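PDB 6K10: aldehyde dehydrogenase from Staphylococcus aureus, which probably catalyses the NAD+-dependent oxidation of 4,4'-diaponeurosporenal to 4,4'-diaponeurosporenoate, a step in making the yellow-orange carotenoid staphyloxanthin. Local coordinates for residues A[296-299]-A[300-304]; A[426-429]-A[430-434]; A[47-50]-A[51-55]. The protein carries 1 engineered substitution. All coordinates share one frame; numbering follows the deposited sequence.

Contact 1 of 3, residues A[296-299]-A[300-304]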
loop_
_atom_site.group_PDB
_atom_site.type_symbol
_atom_site.label_atom_id
_atom_site.label_comp_id
_atom_site.label_asym_id
_atom_site.label_seq_id
_atom_site.Cartn_x
_atom_site.Cartn_y
_atom_site.Cartn_z
ATOM N N LYS A 296 5.531 -26.767 -22.124
ATOM C CA LYS A 296 5.097 -27.135 -20.779
ATOM C C LYS A 296 3.658 -26.698 -20.532
ATOM O O LYS A 296 2.827 -27.489 -20.073
ATOM C CB LYS A 296 6.032 -26.528 -19.733
ATOM C CG LYS A 296 5.551 -26.722 -18.301
ATOM C CD LYS A 296 5.358 -28.198 -17.982
ATOM C CE LYS A 296 5.011 -28.413 -16.521
ATOM N NZ LYS A 296 4.730 -29.847 -16.230
ATOM N N HIS A 297 3.343 -25.437 -20.836
ATOM C CA HIS A 297 1.975 -24.963 -20.647
ATOM C C HIS A 297 1.021 -25.594 -21.651
ATOM O O HIS A 297 -0.153 -25.812 -21.333
ATOM C CB HIS A 297 1.927 -23.440 -20.744
ATOM C CG HIS A 297 2.346 -22.743 -19.487
ATOM N ND1 HIS A 297 1.611 -22.803 -18.323
ATOM C CD2 HIS A 297 3.427 -21.976 -19.210
ATOM C CE1 HIS A 297 2.218 -22.101 -17.384
ATOM N NE2 HIS A 297 3.323 -21.587 -17.897
ATOM N N TYR A 298 1.503 -25.892 -22.859
ATOM C CA TYR A 298 0.676 -26.599 -23.828
ATOM C C TYR A 298 0.263 -27.966 -23.293
ATOM O O TYR A 298 -0.908 -28.352 -23.378
ATOM C CB TYR A 298 1.424 -26.738 -25.156
ATOM C CG TYR A 298 0.730 -27.648 -26.143
ATOM C CD1 TYR A 298 -0.254 -27.160 -26.994
ATOM C CD2 TYR A 298 1.056 -28.996 -26.223
ATOM C CE1 TYR A 298 -0.894 -27.991 -27.893
ATOM C CE2 TYR A 298 0.423 -29.832 -27.117
ATOM C CZ TYR A 298 -0.551 -29.326 -27.948
ATOM O OH TYR A 298 -1.178 -30.163 -28.839
ATOM N N HIS A 299 1.217 -28.712 -22.734
ATOM C CA HIS A 299 0.900 -30.033 -22.200
ATOM C C HIS A 299 0.074 -29.940 -20.925
ATOM O O HIS A 299 -0.754 -30.819 -20.660
ATOM C CB HIS A 299 2.188 -30.817 -21.953
ATOM C CG HIS A 299 2.855 -31.282 -23.209
ATOM N ND1 HIS A 299 4.224 -31.266 -23.377
ATOM C CD2 HIS A 299 2.342 -31.779 -24.358
ATOM C CE1 HIS A 299 4.524 -31.730 -24.576
ATOM N NE2 HIS A 299 3.400 -32.049 -25.192
ATOM N N ARG A 300 0.289 -28.896 -20.123
ATOM C CA ARG A 300 -0.585 -28.651 -18.982
ATOM C C ARG A 300 -2.036 -28.531 -19.427
ATOM O O ARG A 300 -2.943 -29.067 -18.780
ATOM C CB ARG A 300 -0.145 -27.383 -18.251
ATOM C CG ARG A 300 -1.030 -26.999 -17.080
ATOM C CD ARG A 300 -0.560 -25.701 -16.443
ATOM N NE ARG A 300 -0.669 -24.561 -17.350
ATOM C CZ ARG A 300 -1.804 -23.918 -17.611
ATOM N NH1 ARG A 300 -1.807 -22.890 -18.448
ATOM N NH2 ARG A 300 -2.937 -24.304 -17.039
ATOM N N LEU A 301 -2.271 -27.849 -20.548
ATOM C CA LEU A 301 -3.635 -27.603 -21.000
ATOM C C LEU A 301 -4.217 -28.800 -21.748
ATOM O O LEU A 301 -5.417 -29.073 -21.632
ATOM C CB LEU A 301 -3.672 -26.347 -21.870
ATOM C CG LEU A 301 -3.530 -25.007 -21.146
ATOM C CD1 LEU A 301 -3.132 -23.908 -22.118
ATOM C CD2 LEU A 301 -4.832 -24.655 -20.445
ATOM N N THR A 302 -3.399 -29.525 -22.521
ATOM C CA THR A 302 -3.913 -30.730 -23.167
ATOM C C THR A 302 -4.170 -31.836 -22.152
ATOM O O THR A 302 -5.051 -32.678 -22.365
ATOM C CB THR A 302 -2.955 -31.226 -24.256
ATOM O OG1 THR A 302 -1.696 -31.586 -23.677
ATOM C CG2 THR A 302 -2.745 -30.155 -25.317
ATOM N N SER A 303 -3.419 -31.853 -21.048
ATOM C CA SER A 303 -3.754 -32.755 -19.952
ATOM C C SER A 303 -5.129 -32.425 -19.385
ATOM O O SER A 303 -5.924 -33.326 -19.094
ATOM C CB SER A 303 -2.684 -32.679 -18.861
ATOM O OG SER A 303 -2.899 -33.665 -17.865
ATOM N N LEU A 304 -5.433 -31.133 -19.234
ATOM C CA LEU A 304 -6.758 -30.731 -18.775
ATOM C C LEU A 304 -7.830 -31.096 -19.796
ATOM O O LEU A 304 -8.930 -31.521 -19.423
ATOM C CB LEU A 304 -6.774 -29.231 -18.481
ATOM C CG LEU A 304 -6.019 -28.817 -17.215
ATOM C CD1 LEU A 304 -5.703 -27.330 -17.227
ATOM C CD2 LEU A 304 -6.831 -29.175 -15.981
#
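His-297 and Arg-300, one turn apart on the helix, run side by side and join through their nitrogens. Arg-300 NE gives its hydrogen to His-297 ND1 over 3.0 Å, with an N-H...N angle of 154°. The donor lies in the plane of the imidazole and the acceptor in that of the guanidinium, yet the two planes stand 78° apart, so the groups meet edge to edge without stacking. A longer, weak bond from Arg-300 NH1 reaches the same ND1 at 3.4 Å. As ND1 accepts, the proton of a neutral ring would probably sit on NE2. The arginine chain starts out extended and then bends at chi3 (64°), which swings NE back over the preceding turn.

On another side of the helix, Thr-302 CG2 sits over one face of the Tyr-298 ring, 3.7 Å from its centroid, in a CH-pi contact displaced toward the rim. Thr-302 OG1 lies 3.3 Å from both Tyr-298 O and His-299 O, and either bond would be weak.

Second-shell groups fix these side chains. Arg-300 NH2 makes a salt bridge to Glu-342 and also binds Ile-344 O, while His-299 NE2 bonds to Glu-320. Beneath, Ile-325 of strand 324-330 packs against Tyr-298, Leu-301 and Thr-302. Backbone bonds such as Arg-300 N to Lys-296 O, 2.9 Å, carry the regular i to i+4 pattern of an amphipathic alpha-helix: helix 295-307 lays one face against that strand and turns His-299 and Ser-303 outward, while the side chain of Arg-300 lies about 12 Å from that of Ser-251, the engineered residue at the predicted active-site position.

Contact 2 of 3, residues A[426-429]-A[430-434]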
loop_
_atom_site.group_PDB
_atom_site.type_symbol
_atom_site.label_atom_id
_atom_site.label_comp_id
_atom_site.label_asym_id
_atom_site.label_seq_id
_atom_site.Cartn_x
_atom_site.Cartn_y
_atom_site.Cartn_z
ATOM N N TYR A 426 -2.000 5.587 -10.709
ATOM C CA TYR A 426 -1.722 4.579 -9.692
ATOM C C TYR A 426 -0.367 3.918 -9.907
ATOM O O TYR A 426 0.270 3.486 -8.937
ATOM C CB TYR A 426 -2.840 3.531 -9.667
ATOM C CG TYR A 426 -4.193 4.119 -9.339
ATOM C CD1 TYR A 426 -4.567 4.360 -8.025
ATOM C CD2 TYR A 426 -5.091 4.444 -10.347
ATOM C CE1 TYR A 426 -5.800 4.905 -7.718
ATOM C CE2 TYR A 426 -6.324 4.989 -10.054
ATOM C CZ TYR A 426 -6.676 5.217 -8.740
ATOM O OH TYR A 426 -7.907 5.759 -8.448
ATOM N N SER A 427 0.087 3.831 -11.161
ATOM C CA SER A 427 1.447 3.372 -11.415
ATOM C C SER A 427 2.462 4.318 -10.792
ATOM O O SER A 427 3.436 3.880 -10.168
ATOM C CB SER A 427 1.685 3.252 -12.921
ATOM O OG SER A 427 0.894 2.212 -13.482
ATOM N N PHE A 428 2.233 5.626 -10.936
ATOM C CA PHE A 428 3.082 6.620 -10.287
ATOM C C PHE A 428 2.988 6.510 -8.768
ATOM O O PHE A 428 4.011 6.475 -8.070
ATOM C CB PHE A 428 2.686 8.021 -10.765
ATOM C CG PHE A 428 3.254 9.142 -9.937
ATOM C CD1 PHE A 428 4.469 9.717 -10.269
ATOM C CD2 PHE A 428 2.548 9.661 -8.862
ATOM C CE1 PHE A 428 4.983 10.757 -9.526
ATOM C CE2 PHE A 428 3.063 10.701 -8.116
ATOM C CZ PHE A 428 4.278 11.251 -8.451
ATOM N N ASP A 429 1.761 6.460 -8.238
ATOM C CA ASP A 429 1.567 6.354 -6.793
ATOM C C ASP A 429 2.303 5.153 -6.209
ATOM O O ASP A 429 2.896 5.241 -5.126
ATOM C CB ASP A 429 0.074 6.246 -6.469
ATOM C CG ASP A 429 -0.704 7.494 -6.840
ATOM O OD1 ASP A 429 -0.086 8.556 -7.070
ATOM O OD2 ASP A 429 -1.952 7.416 -6.907
ATOM N N THR A 430 2.275 4.019 -6.918
ATOM C CA THR A 430 2.860 2.789 -6.391
ATOM C C THR A 430 4.349 2.954 -6.103
ATOM O O THR A 430 4.851 2.447 -5.094
ATOM C CB THR A 430 2.612 1.637 -7.371
ATOM O OG1 THR A 430 1.222 1.302 -7.362
ATOM C CG2 THR A 430 3.426 0.404 -6.999
ATOM N N PHE A 431 5.066 3.683 -6.961
ATOM C CA PHE A 431 6.497 3.907 -6.795
ATOM C C PHE A 431 6.807 5.252 -6.150
ATOM O O PHE A 431 7.922 5.763 -6.302
ATOM C CB PHE A 431 7.204 3.779 -8.147
ATOM C CG PHE A 431 7.085 2.409 -8.757
ATOM C CD1 PHE A 431 7.902 1.379 -8.332
ATOM C CD2 PHE A 431 6.162 2.155 -9.756
ATOM C CE1 PHE A 431 7.802 0.118 -8.886
ATOM C CE2 PHE A 431 6.058 0.894 -10.316
ATOM C CZ PHE A 431 6.879 -0.127 -9.880
ATOM N N THR A 432 5.850 5.825 -5.421
ATOM C CA THR A 432 6.003 7.125 -4.785
ATOM C C THR A 432 5.758 6.990 -3.290
ATOM O O THR A 432 4.773 6.371 -2.875
ATOM C CB THR A 432 5.026 8.142 -5.384
ATOM O OG1 THR A 432 5.411 8.441 -6.733
ATOM C CG2 THR A 432 4.996 9.429 -4.562
ATOM N N HIS A 433 6.652 7.552 -2.487
ATOM C CA HIS A 433 6.357 7.771 -1.081
ATOM C C HIS A 433 5.809 9.178 -0.910
ATOM O O HIS A 433 6.442 10.152 -1.331
ATOM C CB HIS A 433 7.588 7.599 -0.197
ATOM C CG HIS A 433 7.359 8.054 1.210
ATOM N ND1 HIS A 433 8.152 8.994 1.831
ATOM C CD2 HIS A 433 6.396 7.723 2.101
ATOM C CE1 HIS A 433 7.695 9.211 3.053
ATOM N NE2 HIS A 433 6.631 8.451 3.242
ATOM N N GLU A 434 4.637 9.282 -0.299
ATOM C CA GLU A 434 4.039 10.577 -0.008
ATOM C C GLU A 434 4.532 11.040 1.356
ATOM O O GLU A 434 4.283 10.381 2.371
ATOM C CB GLU A 434 2.516 10.488 -0.060
ATOM C CG GLU A 434 2.002 10.348 -1.486
ATOM C CD GLU A 434 0.509 10.550 -1.600
ATOM O OE1 GLU A 434 -0.194 10.370 -0.586
ATOM O OE2 GLU A 434 0.039 10.889 -2.708
#
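Thr-432 OG1 hangs over the centre of the Phe-428 ring, 3.4 Å above its plane, and at the same time gives its proton to Phe-428 O at 2.8 Å. The hydroxyl approaches that carbonyl from above its plane, 48° out of it, so it is not aimed at a lone pair. Phe-428 has CG anti to its backbone N (chi1 166°), which folds the ring forward along the chain and under the hydroxyl. Phe-428 O takes a second, weak bond from Phe-431 N, so two donors converge on it as the helix ends.

Phe-431 is where the backbone leaves helical geometry. The edge of its ring, at CD2, comes within 3.3 Å of Ser-427 O, and the ring packs on Ala-135 and Ala-138 of helix 126-138 and on Val-115. One residue on, Thr-432 N bonds to Asp-429 O at 3.0 Å, again from well above the carbonyl plane; this i to i+3 link carries the chain from helix into strand. A turn back, Thr-430 N binds Tyr-426 O at 2.9 Å, and Thr-430 OG1 lies equally close to that oxygen.

The charged side is looser. Asp-429 pairs through OD1 with Lys-425, while the carboxylate of Glu-434, whose OE1 is salt-bridged to Arg-421 of the second subunit, stays 4.9 Å from it, measured OD1 to OE2. The two like charges thus each have a cationic partner, and this side is only partly buried.

The side chain of Thr-430 is about 7 Å from that of Glu-217, a predicted active-site residue. Phe-428 of helix 425-430 and Phe-431 just beyond it pack against helix 126-138, with Thr-430 against strand 190-194, and strand 432-439 runs on antiparallel to strand 104-118.

Contact 3 of 3, residues A[47-50]-A[51-55]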
loop_
_atom_site.group_PDB
_atom_site.type_symbol
_atom_site.label_atom_id
_atom_site.label_comp_id
_atom_site.label_asym_id
_atom_site.label_seq_id
_atom_site.Cartn_x
_atom_site.Cartn_y
_atom_site.Cartn_z
ATOM N N TYR A 47 11.595 0.364 -32.273
ATOM C CA TYR A 47 11.620 -1.087 -32.175
ATOM C C TYR A 47 10.258 -1.720 -32.413
ATOM O O TYR A 47 10.101 -2.920 -32.171
ATOM C CB TYR A 47 12.139 -1.498 -30.802
ATOM C CG TYR A 47 13.639 -1.518 -30.680
ATOM C CD1 TYR A 47 14.360 -0.337 -30.599
ATOM C CD2 TYR A 47 14.331 -2.717 -30.586
ATOM C CE1 TYR A 47 15.730 -0.346 -30.458
ATOM C CE2 TYR A 47 15.700 -2.737 -30.447
ATOM C CZ TYR A 47 16.394 -1.549 -30.384
ATOM O OH TYR A 47 17.762 -1.570 -30.243
ATOM N N GLU A 48 9.273 -0.943 -32.874
ATOM C CA GLU A 48 7.906 -1.444 -32.979
ATOM C C GLU A 48 7.836 -2.731 -33.794
ATOM O O GLU A 48 7.161 -3.690 -33.405
ATOM C CB GLU A 48 7.003 -0.375 -33.596
ATOM C CG GLU A 48 5.561 -0.824 -33.754
ATOM C CD GLU A 48 4.719 0.171 -34.527
ATOM O OE1 GLU A 48 4.501 1.288 -34.014
ATOM O OE2 GLU A 48 4.277 -0.164 -35.646
ATOM N N SER A 49 8.536 -2.770 -34.929
ATOM C CA SER A 49 8.491 -3.957 -35.775
ATOM C C SER A 49 9.093 -5.166 -35.067
ATOM O O SER A 49 8.544 -6.271 -35.136
ATOM C CB SER A 49 9.215 -3.691 -37.095
ATOM O OG SER A 49 8.750 -4.567 -38.105
ATOM N N ASP A 50 10.222 -4.974 -34.378
ATOM C CA ASP A 50 10.858 -6.082 -33.674
ATOM C C ASP A 50 10.008 -6.571 -32.509
ATOM O O ASP A 50 9.993 -7.772 -32.216
ATOM C CB ASP A 50 12.246 -5.668 -33.180
ATOM C CG ASP A 50 12.992 -4.813 -34.187
ATOM O OD1 ASP A 50 12.633 -3.625 -34.354
ATOM O OD2 ASP A 50 13.938 -5.327 -34.819
ATOM N N ILE A 51 9.303 -5.663 -31.831
ATOM C CA ILE A 51 8.425 -6.073 -30.739
ATOM C C ILE A 51 7.267 -6.905 -31.276
ATOM O O ILE A 51 6.923 -7.953 -30.718
ATOM C CB ILE A 51 7.921 -4.845 -29.962
ATOM C CG1 ILE A 51 9.097 -4.072 -29.365
ATOM C CG2 ILE A 51 6.965 -5.272 -28.860
ATOM C CD1 ILE A 51 8.756 -2.643 -29.003
ATOM N N LEU A 52 6.643 -6.444 -32.365
ATOM C CA LEU A 52 5.557 -7.207 -32.974
ATOM C C LEU A 52 6.035 -8.579 -33.431
ATOM O O LEU A 52 5.330 -9.579 -33.258
ATOM C CB LEU A 52 4.959 -6.432 -34.150
ATOM C CG LEU A 52 4.172 -5.157 -33.838
ATOM C CD1 LEU A 52 3.812 -4.427 -35.125
ATOM C CD2 LEU A 52 2.917 -5.481 -33.042
ATOM N N GLU A 53 7.233 -8.645 -34.018
ATOM C CA GLU A 53 7.776 -9.929 -34.455
ATOM C C GLU A 53 7.999 -10.861 -33.272
ATOM O O GLU A 53 7.665 -12.050 -33.330
ATOM C CB GLU A 53 9.086 -9.716 -35.215
ATOM C CG GLU A 53 8.921 -9.282 -36.659
ATOM C CD GLU A 53 10.075 -8.424 -37.141
ATOM O OE1 GLU A 53 11.241 -8.784 -36.868
ATOM O OE2 GLU A 53 9.820 -7.395 -37.802
ATOM N N ALA A 54 8.573 -10.333 -32.188
ATOM C CA ALA A 54 8.861 -11.159 -31.019
ATOM C C ALA A 54 7.581 -11.664 -30.367
ATOM O O ALA A 54 7.497 -12.834 -29.975
ATOM C CB ALA A 54 9.704 -10.368 -30.020
ATOM N N LEU A 55 6.574 -10.796 -30.236
ATOM C CA LEU A 55 5.292 -11.225 -29.688
ATOM C C LEU A 55 4.646 -12.281 -30.574
ATOM O O LEU A 55 4.002 -13.214 -30.079
ATOM C CB LEU A 55 4.366 -10.020 -29.522
ATOM C CG LEU A 55 4.779 -9.020 -28.441
ATOM C CD1 LEU A 55 4.013 -7.711 -28.584
ATOM C CD2 LEU A 55 4.563 -9.624 -27.065
#
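Ser-49 and Glu-53 bond across one turn of the helix through their side chains: Ser-49 OG donates to Glu-53 OE2 at 3.0 Å, meeting the carboxylate oxygen nearly along its C-O axis. The serine hydroxyl stands anti to its own backbone N (chi1 -157°), which tips it forward to the glutamate. The carboxylate folds back over the same turn, and OE2 ends 3.2 Å from Ser-49 O, two acceptors side by side that the hydroxyl's proton may partly offset.

Four backbone carbonyls are satisfied in succession. Tyr-47 O accepts from Ile-51 N at 2.9 Å, Glu-48 O from Leu-52 N at 3.0 Å with an N-H...O angle of 169°, Ser-49 O from Glu-53 N and Asp-50 O from Ala-54 N. Tyr-47 holds the N-cap position, its carbonyl opening this series, while its CB rests 4.0 Å from Ile-51 CD1.

Both carboxylate oxygens of Glu-48 find partners beyond the turn: OE1 bonds to Tyr-67, and OE2 forms a salt bridge with Lys-461 of the second subunit. Asp-50 and Glu-53 approach as like charges, 4.8 Å between Asp-50 OD2 and Glu-53 OE1, a proximity that would be expected to raise their proton affinity slightly.

The apolar side is set by Ile-51, lodged between Ile-71 of helix 63-89 and Val-156 of helix 151-164, with Leu-52 also on helix 63-89. These are the first two turns of an amphipathic alpha-helix, with an i to i+4 serine-glutamate pair on its exposed face and aliphatic residues packed on helices 63-89 and 151-164.

From the N terminus, contact 3 comes first, opening helix 48-59 right after helix 30-46; contact 1 follows in helix 295-307, and contact 2 comes last, at the change from helix 425-430 to strand 432-439. The three lie in series, with none nested or crossing, and each is local: contacts 1 and 3 span turns inside a helix, whereas contact 2 closes the turn between helix and strand. Contacts 1 and 2 fall on opposite sides of the chain's centre, their centres about 38 Å apart. Contact 3 packs on helices 63-89 and 151-164, contact 1 meets strand 324-330 in one sheet, contact 2 feeds another, that of strand 104-118, and contacts 2 and 3 reach the second subunit.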